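Local coordinates for structural protein VP1 (Trichodysplasia spinulosa-associated polyomavirus, PDB 4U60), which forms the pentameric building block of the viral capsid and binds sialylated glycans such as the GM1 oligosaccharide, at residues G44-V49 with M260-L265; G127-M132 with D248-L253. All coordinates share one frame; numbering follows the deposited sequence. Where two conformers were deposited one is given.

Contact 1: residues G44-V49 with M260-L265; sequences GYSEKV and MQYRGL
R263 lays its guanidinium on the ring of Y45 with the two planes only 4° apart, an offset cation-pi stack: CZ of R263 stands 4.4 Å from the centroid of the Y45 ring, off its normal. Nearer the ring axis, CD of R263 sits over the same face in a CH-pi contact, 3.7 Å from that centroid. L265 CD2 lies over the opposite face of the guanidinium, while G44 is at its edge. The bend of the R263 chain at chi2 (53°), after CG leaves anti to the backbone N, folds the group back over Y45. In its own plane R263 NH1 donates to G44 O (3.1 Å), which also accepts from G264 N; the two donors arrive from opposite faces of its carbonyl plane. S46 OG meets the Y262 ring at its edge and accepts from Y262 N (2.9 Å), with OG turned between the S46 backbone N and carbonyl carbon (chi1 73°). S46 OG donates to E47 O. Q261 NE2 donates to S46 O at 2.9 Å, nearly along the C=O axis. The bond from V49 N to M260 O is nearly straight at 2.8 Å. Bonds at G44, S46 and V49 thus hold the segment to the strand; S46 N also donates to Y262 O, and Y45 and R263 form a single backbone bridge. Y45 OH and R263 NH1 bond to G147 O and Q170 O of a third subunit, and V49 and Y262 pack on V108 of a second. Strand 260-279 carries this loop along one side and pairs with strand 241-254 through Q261 and R263.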
ATOM      1  N   GLY C  44     -11.942 -20.382 -19.727  1.00 15.28           N
ATOM      2  CA  GLY C  44     -11.345 -19.325 -18.916  1.00 13.62           C
ATOM      3  C   GLY C  44     -11.556 -19.457 -17.431  1.00 12.66           C
ATOM      4  O   GLY C  44     -11.210 -18.538 -16.688  1.00 11.77           O
ATOM      5  N   TYR C  45     -12.146 -20.569 -17.015  1.00 13.00           N
ATOM      6  CA  TYR C  45     -12.363 -20.906 -15.619  1.00 12.65           C
ATOM      7  C   TYR C  45     -11.859 -22.322 -15.398  1.00 12.97           C
ATOM      8  O   TYR C  45     -11.763 -23.109 -16.349  1.00 14.26           O
ATOM      9  CB  TYR C  45     -13.833 -20.889 -15.228  1.00 13.78           C
ATOM     10  CG  TYR C  45     -14.566 -19.546 -15.276  1.00 14.14           C
ATOM     11  CD1 TYR C  45     -15.064 -19.035 -16.467  1.00 14.96           C
ATOM     12  CD2 TYR C  45     -14.818 -18.836 -14.109  1.00 14.08           C
ATOM     13  CE1 TYR C  45     -15.766 -17.829 -16.509  1.00 15.79           C
ATOM     14  CE2 TYR C  45     -15.506 -17.636 -14.128  1.00 14.87           C
ATOM     15  CZ  TYR C  45     -15.972 -17.121 -15.321  1.00 15.69           C
ATOM     16  OH  TYR C  45     -16.695 -15.957 -15.353  1.00 16.86           O
ATOM     17  N   SER C  46     -11.584 -22.680 -14.147  1.00 12.33           N
ATOM     18  CA  SER C  46     -11.388 -24.088 -13.821  1.00 12.87           C
ATOM     19  C   SER C  46     -12.741 -24.790 -13.710  1.00 14.61           C
ATOM     20  O   SER C  46     -13.820 -24.161 -13.670  1.00 15.04           O
ATOM     21  CB  SER C  46     -10.642 -24.229 -12.501  1.00 11.80           C
ATOM     22  OG  SER C  46     -11.476 -23.892 -11.415  1.00 11.96           O
ATOM     23  N   GLU C  47     -12.690 -26.120 -13.679  1.00 15.80           N
ATOM     24  CA  GLU C  47     -13.798 -26.903 -13.193  1.00 17.87           C
ATOM     25  C   GLU C  47     -13.961 -26.611 -11.701  1.00 16.89           C
ATOM     26  O   GLU C  47     -13.047 -26.034 -11.059  1.00 15.27           O
ATOM     27  CB  GLU C  47     -13.540 -28.392 -13.412  1.00 19.77           C
ATOM     28  CG  GLU C  47     -13.388 -28.771 -14.878  1.00 21.87           C
ATOM     29  CD  GLU C  47     -14.634 -28.530 -15.700  1.00 24.48           C
ATOM     30  OE1 GLU C  47     -15.763 -28.722 -15.192  1.00 26.90           O
ATOM     31  OE2 GLU C  47     -14.498 -28.236 -16.902  1.00 26.61           O
ATOM     32  N   LYS C  48     -15.095 -27.020 -11.144  1.00 18.80           N
ATOM     33  CA  LYS C  48     -15.342 -26.826  -9.705  1.00 18.90           C
ATOM     34  C   LYS C  48     -14.212 -27.379  -8.847  1.00 17.33           C
ATOM     35  O   LYS C  48     -13.772 -28.525  -9.022  1.00 17.52           O
ATOM     36  CB  LYS C  48     -16.667 -27.463  -9.286  1.00 22.29           C
ATOM     37  CG  LYS C  48     -17.874 -26.717  -9.819  1.00 24.93           C
ATOM     38  CD  LYS C  48     -19.172 -27.449  -9.569  1.00 28.73           C
ATOM     39  CE  LYS C  48     -20.297 -26.837 -10.396  1.00 31.43           C
ATOM     40  NZ  LYS C  48     -21.547 -27.591 -10.259  1.00 35.50           N
ATOM     41  N   VAL C  49     -13.766 -26.577  -7.888  1.00 15.54           N
ATOM     42  CA  VAL C  49     -12.774 -27.012  -6.928  1.00 14.61           C
ATOM     43  C   VAL C  49     -13.352 -28.069  -5.987  1.00 15.57           C
ATOM     44  O   VAL C  49     -14.498 -27.968  -5.537  1.00 16.76           O
ATOM     45  CB  VAL C  49     -12.247 -25.787  -6.132  1.00 13.63           C
ATOM     46  CG1 VAL C  49     -11.362 -26.217  -4.984  1.00 13.30           C
ATOM     47  CG2 VAL C  49     -11.496 -24.845  -7.065  1.00 12.62           C
ATOM     48  N   MET C 260     -16.982 -23.339  -6.170  1.00 15.80           N
ATOM     49  CA  MET C 260     -16.083 -22.284  -6.637  1.00 14.58           C
ATOM     50  C   MET C 260     -15.206 -22.749  -7.786  1.00 14.33           C
ATOM     51  O   MET C 260     -14.791 -23.922  -7.847  1.00 15.02           O
ATOM     52  CB  MET C 260     -15.235 -21.754  -5.479  1.00 13.82           C
ATOM     53  CG  MET C 260     -16.072 -21.005  -4.449  1.00 14.07           C
ATOM     54  SD  MET C 260     -15.289 -20.611  -2.867  1.00 13.38           S
ATOM     55  CE  MET C 260     -14.090 -19.396  -3.400  1.00 12.70           C
ATOM     56  N   GLN C 261     -14.892 -21.812  -8.674  1.00 13.73           N
ATOM     57  CA  GLN C 261     -14.037 -22.041  -9.842  1.00 13.44           C
ATOM     58  C   GLN C 261     -13.010 -20.925  -9.953  1.00 12.32           C
ATOM     59  O   GLN C 261     -13.361 -19.749  -9.810  1.00 12.23           O
ATOM     60  CB  GLN C 261     -14.881 -22.003 -11.110  1.00 14.34           C
ATOM     61  CG  GLN C 261     -15.893 -23.115 -11.248  1.00 15.69           C
ATOM     62  CD  GLN C 261     -16.861 -22.799 -12.357  1.00 16.92           C
ATOM     63  OE1 GLN C 261     -17.880 -22.124 -12.137  1.00 18.17           O
ATOM     64  NE2 GLN C 261     -16.546 -23.249 -13.568  1.00 17.54           N
ATOM     65  N   TYR C 262     -11.761 -21.266 -10.248  1.00 11.70           N
ATOM     66  CA  TYR C 262     -10.775 -20.263 -10.602  1.00 11.16           C
ATOM     67  C   TYR C 262     -11.213 -19.497 -11.833  1.00 11.37           C
ATOM     68  O   TYR C 262     -11.808 -20.065 -12.732  1.00 12.28           O
ATOM     69  CB  TYR C 262      -9.440 -20.892 -10.969  1.00 10.92           C
ATOM     70  CG  TYR C 262      -8.596 -21.421  -9.863  1.00 10.90           C
ATOM     71  CD1 TYR C 262      -7.729 -20.593  -9.188  1.00 10.66           C
ATOM     72  CD2 TYR C 262      -8.659 -22.755  -9.486  1.00 11.14           C
ATOM     73  CE1 TYR C 262      -6.897 -21.076  -8.188  1.00 10.54           C
ATOM     74  CE2 TYR C 262      -7.860 -23.244  -8.469  1.00 11.10           C
ATOM     75  CZ  TYR C 262      -6.968 -22.409  -7.827  1.00 10.68           C
ATOM     76  OH  TYR C 262      -6.129 -22.854  -6.838  1.00 11.03           O
ATOM     77  N   ARG C 263     -10.911 -18.207 -11.857  1.00 11.19           N
ATOM     78  CA  ARG C 263     -11.076 -17.359 -13.034  1.00 11.03           C
ATOM     79  C   ARG C 263      -9.740 -16.736 -13.424  1.00 10.72           C
ATOM     80  O   ARG C 263      -9.044 -16.186 -12.557  1.00 10.67           O
ATOM     81  CB  ARG C 263     -12.071 -16.248 -12.749  1.00 11.21           C
ATOM     82  CG  ARG C 263     -12.243 -15.208 -13.846  1.00 11.29           C
ATOM     83  CD  ARG C 263     -12.552 -15.834 -15.205  1.00 11.85           C
ATOM     84  NE  ARG C 263     -13.108 -14.877 -16.149  1.00 12.13           N
ATOM     85  CZ  ARG C 263     -13.181 -15.068 -17.462  1.00 12.79           C
ATOM     86  NH1 ARG C 263     -12.674 -16.163 -17.998  1.00 12.81           N
ATOM     87  NH2 ARG C 263     -13.698 -14.136 -18.247  1.00 13.26           N
ATOM     88  N   GLY C 264      -9.403 -16.836 -14.720  1.00 10.75           N
ATOM     89  CA  GLY C 264      -8.179 -16.299 -15.269  1.00 10.65           C
ATOM     90  C   GLY C 264      -8.462 -15.324 -16.379  1.00 10.70           C
ATOM     91  O   GLY C 264      -9.552 -15.351 -16.958  1.00 11.17           O
ATOM     92  N   LEU C 265      -7.478 -14.453 -16.663  1.00 10.63           N
ATOM     93  CA  LEU C 265      -7.583 -13.504 -17.757  1.00 11.12           C
ATOM     94  C   LEU C 265      -6.403 -13.657 -18.721  1.00 11.25           C
ATOM     95  O   LEU C 265      -5.322 -14.121 -18.323  1.00 11.15           O
ATOM     96  CB  LEU C 265      -7.636 -12.067 -17.231  1.00 11.08           C
ATOM     97  CG  LEU C 265      -8.935 -11.682 -16.492  1.00 11.35           C
ATOM     98  CD1 LEU C 265      -8.805 -10.257 -15.979  1.00 11.27           C
ATOM     99  CD2 LEU C 265     -10.175 -11.805 -17.362  1.00 11.99           C
TER
HETATM  100  O   HOH W   1     -15.566 -13.716 -14.398  1.00 26.62           O
HETATM  101  O   HOH W   2     -15.754 -25.551  -4.690  1.00 14.83           O

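Contact 2: residues G127-M132 with D248-L253; sequences GMNFHM and DIVGFL
H131 and D248 face each other as a non-hydrogen-bonded pair in the antiparallel sheet of the viral jelly roll, where strands 129-136 and 241-254 run side by side. The next pair, F130 with I249, is hydrogen-bonded in both directions: F130 N to I249 O and I249 N to F130 O (2.8 Å). With CG anti to its carbonyl carbon (chi1 -58°), the H131 side chain leans over the neighbouring strand, and ND1 donates to D248 OD1 at 2.7 Å. That oxygen lies in the ring plane and uses its anti lone pair, although ring and carboxylate are turned 39° apart. D248 OD1 also forms a salt bridge with R267, which would favour a charged carboxylate. At the same ring edge V250 CG1 approaches H131 CE1 to 3.8 Å. On the other face, I249 CD1 touches F130 CB, and M128 CB rests by F252 CE2 (3.9 Å); M128, F130, I249 and F252 all pack on a second subunit. Where pairing ends, G127 and G251 adopt backbone angles suited to glycine, and the N129 amide reaches across from its own segment to the other, ND2 donating to G127 O (3.1 Å) and, weakly, to V250 O. Its other end fixes the imidazole: H131 NE2 donates to N129 OD1 at 2.8 Å, on an in-plane lone pair, with an N-H...O angle of 174°.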
ATOM      1  N   GLY C 127     -10.872 -13.118  -4.296  1.00 11.71           N
ATOM      2  CA  GLY C 127      -9.976 -14.034  -3.633  1.00 11.80           C
ATOM      3  C   GLY C 127      -8.587 -14.040  -4.239  1.00 11.36           C
ATOM      4  O   GLY C 127      -8.083 -13.047  -4.768  1.00 11.35           O
ATOM      5  N   MET C 128      -7.971 -15.205  -4.168  1.00 11.20           N
ATOM      6  CA  MET C 128      -6.588 -15.377  -4.554  1.00 11.51           C
ATOM      7  C   MET C 128      -6.255 -14.780  -5.928  1.00 10.96           C
ATOM      8  O   MET C 128      -6.955 -15.053  -6.911  1.00 11.10           O
ATOM      9  CB  MET C 128      -6.312 -16.882  -4.606  1.00 12.93           C
ATOM     10  CG  MET C 128      -4.884 -17.193  -4.897  1.00 13.68           C
ATOM     11  SD  MET C 128      -4.677 -18.904  -5.426  1.00 14.69           S
ATOM     12  CE  MET C 128      -5.261 -19.766  -3.997  1.00 16.04           C
ATOM     13  N   ASN C 129      -5.174 -13.988  -5.980  1.00 10.47           N
ATOM     14  CA  ASN C 129      -4.613 -13.491  -7.226  1.00 10.55           C
ATOM     15  C   ASN C 129      -3.207 -14.010  -7.384  1.00 10.51           C
ATOM     16  O   ASN C 129      -2.446 -14.067  -6.411  1.00 11.24           O
ATOM     17  CB  ASN C 129      -4.622 -11.962  -7.309  1.00 10.69           C
ATOM     18  CG  ASN C 129      -5.881 -11.426  -7.973  1.00 10.97           C
ATOM     19  OD1 ASN C 129      -5.819 -10.862  -9.076  1.00 10.83           O
ATOM     20  ND2 ASN C 129      -7.034 -11.679  -7.349  1.00 11.00           N
ATOM     21  N   PHE C 130      -2.879 -14.403  -8.605  1.00  9.98           N
ATOM     22  CA  PHE C 130      -1.539 -14.891  -8.943  1.00  9.95           C
ATOM     23  C   PHE C 130      -1.231 -14.394 -10.330  1.00  9.94           C
ATOM     24  O   PHE C 130      -1.974 -14.685 -11.267  1.00 10.01           O
ATOM     25  CB  PHE C 130      -1.453 -16.420  -8.839  1.00 10.33           C
ATOM     26  CG  PHE C 130      -0.142 -17.004  -9.289  1.00 10.48           C
ATOM     27  CD1 PHE C 130       0.998 -16.854  -8.519  1.00 10.67           C
ATOM     28  CD2 PHE C 130      -0.049 -17.704 -10.478  1.00 10.92           C
ATOM     29  CE1 PHE C 130       2.209 -17.411  -8.946  1.00 10.77           C
ATOM     30  CE2 PHE C 130       1.154 -18.256 -10.898  1.00 11.02           C
ATOM     31  CZ  PHE C 130       2.274 -18.102 -10.132  1.00 10.97           C
ATOM     32  N   HIS C 131      -0.152 -13.628 -10.466  1.00  9.47           N
ATOM     33  CA  HIS C 131       0.217 -13.001 -11.730  1.00 10.06           C
ATOM     34  C   HIS C 131       1.684 -13.160 -11.967  1.00 10.43           C
ATOM     35  O   HIS C 131       2.496 -12.731 -11.150  1.00 11.31           O
ATOM     36  CB  HIS C 131      -0.155 -11.511 -11.743  1.00 10.07           C
ATOM     37  CG  HIS C 131      -1.606 -11.308 -11.516  1.00 10.18           C
ATOM     38  ND1 HIS C 131      -2.516 -11.458 -12.531  1.00 10.25           N
ATOM     39  CD2 HIS C 131      -2.323 -11.092 -10.395  1.00 10.16           C
ATOM     40  CE1 HIS C 131      -3.738 -11.315 -12.053  1.00 10.36           C
ATOM     41  NE2 HIS C 131      -3.646 -11.088 -10.758  1.00 10.22           N
ATOM     42  N   MET C 132       2.019 -13.795 -13.085  1.00 10.63           N
ATOM     43  CA  MET C 132       3.407 -13.859 -13.450  0.50 10.80           C
ATOM     44  C   MET C 132       3.558 -13.873 -14.953  1.00 11.03           C
ATOM     45  O   MET C 132       2.648 -14.239 -15.701  1.00 11.31           O
ATOM     46  CB  MET C 132       4.087 -15.059 -12.807  0.50 10.81           C
ATOM     47  CG  MET C 132       3.666 -16.386 -13.394  0.50 11.06           C
ATOM     48  SD  MET C 132       4.550 -16.855 -14.910  0.50 11.40           S
ATOM     49  CE  MET C 132       6.224 -17.184 -14.370  0.50 11.39           C
ATOM     50  N   ASP C 248      -2.338 -15.688 -14.993  1.00 10.43           N
ATOM     51  CA  ASP C 248      -3.062 -14.574 -14.370  1.00 10.15           C
ATOM     52  C   ASP C 248      -4.392 -15.012 -13.772  1.00 10.18           C
ATOM     53  O   ASP C 248      -5.435 -14.956 -14.415  1.00 11.45           O
ATOM     54  CB  ASP C 248      -3.258 -13.444 -15.389  1.00 10.17           C
ATOM     55  CG  ASP C 248      -1.959 -12.780 -15.765  1.00 10.54           C
ATOM     56  OD1 ASP C 248      -1.475 -11.947 -14.938  1.00 10.40           O
ATOM     57  OD2 ASP C 248      -1.389 -13.118 -16.831  1.00 11.01           O
ATOM     58  N   ILE C 249      -4.342 -15.429 -12.515  1.00  9.51           N
ATOM     59  CA  ILE C 249      -5.539 -15.810 -11.770  1.00  9.69           C
ATOM     60  C   ILE C 249      -6.060 -14.562 -11.065  1.00  9.48           C
ATOM     61  O   ILE C 249      -5.292 -13.874 -10.383  1.00  9.48           O
ATOM     62  CB  ILE C 249      -5.177 -16.850 -10.703  1.00  9.60           C
ATOM     63  CG1 ILE C 249      -4.704 -18.137 -11.397  1.00 10.00           C
ATOM     64  CG2 ILE C 249      -6.331 -17.082  -9.744  1.00 10.01           C
ATOM     65  CD1 ILE C 249      -4.023 -19.134 -10.490  1.00 10.06           C
ATOM     66  N   VAL C 250      -7.339 -14.267 -11.228  1.00  9.66           N
ATOM     67  CA  VAL C 250      -7.916 -13.034 -10.651  1.00  9.83           C
ATOM     68  C   VAL C 250      -8.906 -13.280  -9.533  1.00 10.08           C
ATOM     69  O   VAL C 250      -9.415 -12.334  -8.951  1.00 10.48           O
ATOM     70  CB  VAL C 250      -8.520 -12.118 -11.725  1.00 10.01           C
ATOM     71  CG1 VAL C 250      -7.444 -11.568 -12.642  1.00  9.92           C
ATOM     72  CG2 VAL C 250      -9.582 -12.860 -12.529  1.00 10.37           C
ATOM     73  N   GLY C 251      -9.130 -14.546  -9.198  1.00 10.04           N
ATOM     74  CA  GLY C 251      -9.990 -14.912  -8.086  1.00 10.25           C
ATOM     75  C   GLY C 251     -10.829 -16.138  -8.397  1.00 10.80           C
ATOM     76  O   GLY C 251     -10.530 -16.917  -9.330  1.00 11.29           O
ATOM     77  N   PHE C 252     -11.885 -16.290  -7.616  1.00 10.99           N
ATOM     78  CA  PHE C 252     -12.866 -17.381  -7.757  1.00 11.55           C
ATOM     79  C   PHE C 252     -14.249 -16.829  -8.031  1.00 11.95           C
ATOM     80  O   PHE C 252     -14.680 -15.829  -7.445  1.00 12.20           O
ATOM     81  CB  PHE C 252     -12.912 -18.222  -6.479  1.00 11.78           C
ATOM     82  CG  PHE C 252     -11.634 -18.961  -6.211  1.00 11.44           C
ATOM     83  CD1 PHE C 252     -11.360 -20.155  -6.847  1.00 11.66           C
ATOM     84  CD2 PHE C 252     -10.684 -18.445  -5.343  1.00 11.25           C
ATOM     85  CE1 PHE C 252     -10.178 -20.832  -6.618  1.00 11.63           C
ATOM     86  CE2 PHE C 252      -9.486 -19.113  -5.125  1.00 11.01           C
ATOM     87  CZ  PHE C 252      -9.244 -20.308  -5.765  1.00 11.27           C
ATOM     88  N   LEU C 253     -14.976 -17.539  -8.892  1.00 12.36           N
ATOM     89  CA  LEU C 253     -16.397 -17.352  -9.067  1.00 13.19           C
ATOM     90  C   LEU C 253     -17.117 -18.259  -8.080  1.00 13.71           C
ATOM     91  O   LEU C 253     -16.816 -19.446  -8.008  1.00 13.94           O
ATOM     92  CB  LEU C 253     -16.798 -17.732 -10.480  1.00 14.05           C
ATOM     93  CG  LEU C 253     -18.264 -17.508 -10.835  1.00 15.26           C
ATOM     94  CD1 LEU C 253     -18.537 -16.044 -11.098  1.00 15.94           C
ATOM     95  CD2 LEU C 253     -18.642 -18.349 -12.046  1.00 16.45           C
TER

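In the fold
The centres of contacts 1 and 2 lie about 9 Å apart on the same side of the chain's centre. Both reach the same antiparallel sheet of the jelly roll, contact 1 through strand 260-279 with a loop laid along it. Adjacent strands 241-254 and 260-279, consecutive in sequence, join them: R263 N reaches G251 O and L253 N reaches Q261 O, both at 2.9 Å, while the F252 ring meets that of Y262. Along the chain the order is 44-49, 127-132, 248-253, 260-265, nesting contact 2 within contact 1. Loop 44-49 thus connects laterally through two strands to 127-132. Both contacts also pack on a second subunit, consistent with a place near the subunit interface of the pentamer.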